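Local coordinates for possible atls1-like light-inducible protein (Prochlorococcus marinus, PDB 2XCZ), which is a cyanobacterial member of the macrophage migration inhibitory factor (MIF) family, a small alpha/beta protein that assembles as a trimer, at residues L30-P34 with S64-L68. Numbering follows the deposited sequence.
Sequences LLGKP and SIGAL. With PEG (di(hydroxyethyl)ether), chain B.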
ATOM      1  N   LEU A  30      10.620 -11.697  16.845  1.00 16.42           N
ATOM      2  CA  LEU A  30      10.969 -12.577  15.734  1.00 15.83           C
ATOM      3  C   LEU A  30      12.036 -11.979  14.818  1.00 16.11           C
ATOM      4  O   LEU A  30      12.971 -12.681  14.395  1.00 16.26           O
ATOM      5  CB  LEU A  30       9.723 -12.983  14.929  1.00 15.61           C
ATOM      6  CG  LEU A  30       9.933 -13.883  13.699  1.00 16.16           C
ATOM      7  CD1 LEU A  30      10.710 -15.164  14.055  1.00 16.80           C
ATOM      8  CD2 LEU A  30       8.599 -14.229  13.034  1.00 15.53           C
ATOM      9  N   LEU A  31      11.899 -10.689  14.506  1.00 15.77           N
ATOM     10  CA  LEU A  31      12.851 -10.012  13.620  1.00 15.67           C
ATOM     11  C   LEU A  31      14.137  -9.553  14.313  1.00 16.18           C
ATOM     12  O   LEU A  31      15.075  -9.094  13.654  1.00 16.24           O
ATOM     13  CB  LEU A  31      12.181  -8.833  12.915  1.00 15.17           C
ATOM     14  CG  LEU A  31      11.030  -9.193  11.973  1.00 14.38           C
ATOM     15  CD1 LEU A  31      10.532  -7.912  11.317  1.00 14.13           C
ATOM     16  CD2 LEU A  31      11.469 -10.205  10.921  1.00 15.89           C
ATOM     17  N   GLY A  32      14.175  -9.651  15.637  1.00 16.65           N
ATOM     18  CA  GLY A  32      15.339  -9.173  16.386  1.00 17.73           C
ATOM     19  C   GLY A  32      15.495  -7.654  16.320  1.00 18.20           C
ATOM     20  O   GLY A  32      16.614  -7.134  16.326  1.00 19.15           O
ATOM     21  N   LYS A  33      14.369  -6.949  16.249  1.00 18.47           N
ATOM     22  CA  LYS A  33      14.351  -5.489  16.229  1.00 18.68           C
ATOM     23  C   LYS A  33      13.781  -4.939  17.532  1.00 18.64           C
ATOM     24  O   LYS A  33      12.859  -5.532  18.101  1.00 18.77           O
ATOM     25  CB  LYS A  33      13.501  -4.990  15.055  1.00 18.87           C
ATOM     26  CG  LYS A  33      14.020  -5.394  13.699  1.00 19.64           C
ATOM     27  CD  LYS A  33      14.745  -4.257  13.014  1.00 19.60           C
ATOM     28  CE  LYS A  33      15.182  -4.660  11.622  1.00 19.35           C
ATOM     29  NZ  LYS A  33      15.666  -3.484  10.829  1.00 21.96           N
ATOM     30  N   PRO A  34      14.322  -3.799  18.009  1.00 18.57           N
ATOM     31  CA  PRO A  34      13.689  -3.113  19.126  1.00 18.31           C
ATOM     32  C   PRO A  34      12.249  -2.764  18.758  1.00 18.00           C
ATOM     33  O   PRO A  34      12.001  -2.253  17.641  1.00 17.98           O
ATOM     34  CB  PRO A  34      14.516  -1.821  19.278  1.00 18.40           C
ATOM     35  CG  PRO A  34      15.781  -2.055  18.547  1.00 19.03           C
ATOM     36  CD  PRO A  34      15.465  -3.042  17.457  1.00 18.97           C
ATOM     37  N   SER A  64      10.911  -4.518   6.157  1.00 10.33           N
ATOM     38  CA  SER A  64      11.959  -4.429   7.154  1.00 10.77           C
ATOM     39  C   SER A  64      13.246  -4.006   6.474  1.00 11.08           C
ATOM     40  O   SER A  64      13.441  -4.286   5.282  1.00 11.94           O
ATOM     41  CB  SER A  64      12.178  -5.794   7.814  1.00 10.76           C
ATOM     42  OG  SER A  64      13.080  -5.678   8.901  1.00 11.54           O
ATOM     43  N   ILE A  65      14.109  -3.315   7.225  1.00 11.11           N
ATOM     44  CA  ILE A  65      15.478  -3.113   6.791  1.00 10.99           C
ATOM     45  C   ILE A  65      16.224  -4.377   7.215  1.00 11.29           C
ATOM     46  O   ILE A  65      16.552  -4.565   8.392  1.00 11.42           O
ATOM     47  CB  ILE A  65      16.118  -1.832   7.390  1.00 10.74           C
ATOM     48  CG1 ILE A  65      15.390  -0.572   6.908  1.00 11.33           C
ATOM     49  CG2 ILE A  65      17.602  -1.751   6.989  1.00 12.24           C
ATOM     50  CD1 ILE A  65      15.787   0.689   7.670  1.00 11.32           C
ATOM     51  N   GLY A  66      16.466  -5.243   6.243  1.00 11.25           N
ATOM     52  CA  GLY A  66      16.997  -6.571   6.489  1.00 12.68           C
ATOM     53  C   GLY A  66      16.096  -7.406   7.387  1.00 13.28           C
ATOM     54  O   GLY A  66      14.893  -7.131   7.514  1.00 13.60           O
ATOM     55  N   ALA A  67      16.693  -8.437   7.985  1.00 13.11           N
ATOM     56  CA  ALA A  67      16.037  -9.339   8.940  1.00 13.81           C
ATOM     57  C   ALA A  67      15.035 -10.295   8.288  1.00 13.43           C
ATOM     58  O   ALA A  67      14.234 -10.924   8.981  1.00 13.93           O
ATOM     59  CB  ALA A  67      15.391  -8.559  10.085  1.00 13.58           C
ATOM     60  N   LEU A  68      15.098 -10.400   6.964  1.00 13.34           N
ATOM     61  CA  LEU A  68      14.185 -11.262   6.218  1.00 13.32           C
ATOM     62  C   LEU A  68      14.954 -12.327   5.435  1.00 13.67           C
ATOM     63  O   LEU A  68      14.546 -12.737   4.352  1.00 14.32           O
ATOM     64  CB  LEU A  68      13.279 -10.417   5.287  1.00 12.89           C
ATOM     65  CG  LEU A  68      12.350  -9.424   6.006  1.00 12.49           C
ATOM     66  CD1 LEU A  68      11.643  -8.533   5.002  1.00 11.71           C
ATOM     67  CD2 LEU A  68      11.328 -10.171   6.872  1.00 11.98           C
TER
HETATM   68  C1  PEG B1115      16.423  -0.571  13.108  1.00 27.75           C
HETATM   69  O1  PEG B1115      17.232  -1.664  12.645  1.00 30.56           O
HETATM   70  C2  PEG B1115      15.829   0.177  11.919  1.00 25.11           C
HETATM   71  O2  PEG B1115      14.974  -0.676  11.143  1.00 20.68           O
HETATM   72  C3  PEG B1115      13.677  -0.097  11.036  1.00 20.06           C
HETATM   73  C4  PEG B1115      13.014  -0.623   9.776  1.00 19.28           C
HETATM   74  O4  PEG B1115      12.856  -2.032   9.918  1.00 17.92           O
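Where helix 16-31 ends, the chain packs against the loop that leaves strand 58-64 and runs toward helix 72-88. A Schellman motif closes the helix, with Gly32 at positive phi; the CA-to-CB bonds of the flanking Leu31 and Lys33 both point toward residues 64-68. Leu31, an mt rotamer, lies over the loop: its CB is 4.3 Å from Ala67 CB, while its CD2 reaches 3.5 Å from Ala67 O and 4.1 Å from Leu68 CD2. Val76 of helix 72-88 and Pro2 also pack against this leucine.

Lys33 spans the gap to the strand end. Its chi2 of -102° falls between the staggered wells, but chi3 and chi4 are trans, so the outer chain is extended. Lys33 CE passes 3.6 Å from Ser64 OG and 4.2 Å from Ala67 CB. Beyond it, Lys33 NZ donates a 2.8 Å hydrogen bond to Ile65 O. The loop is itself braced, since Ser64, with chi1 trans, bonds through OG to Gly66 O at 2.7 Å. A di(hydroxyethyl)ether molecule curls round the ammonium group: Lys33 NZ hydrogen-bonds to PEG O2 (2.9 Å) and PEG O1 (3.0 Å), and weakly to PEG O4 (3.3 Å). PEG O4 also accepts a nearly linear bond from Ile65 N (3.2 Å). Pro2, the first modelled residue, touches Lys33, and Phe114 touches Ile65, consistent with a ligand position near the N-terminal proline pocket known from MIF relatives. The contact thus joins an apolar Leu31-Ala67-Leu68 patch to a polar end, where four acceptors, counting Ile65 O, share the three N-H groups of one ammonium.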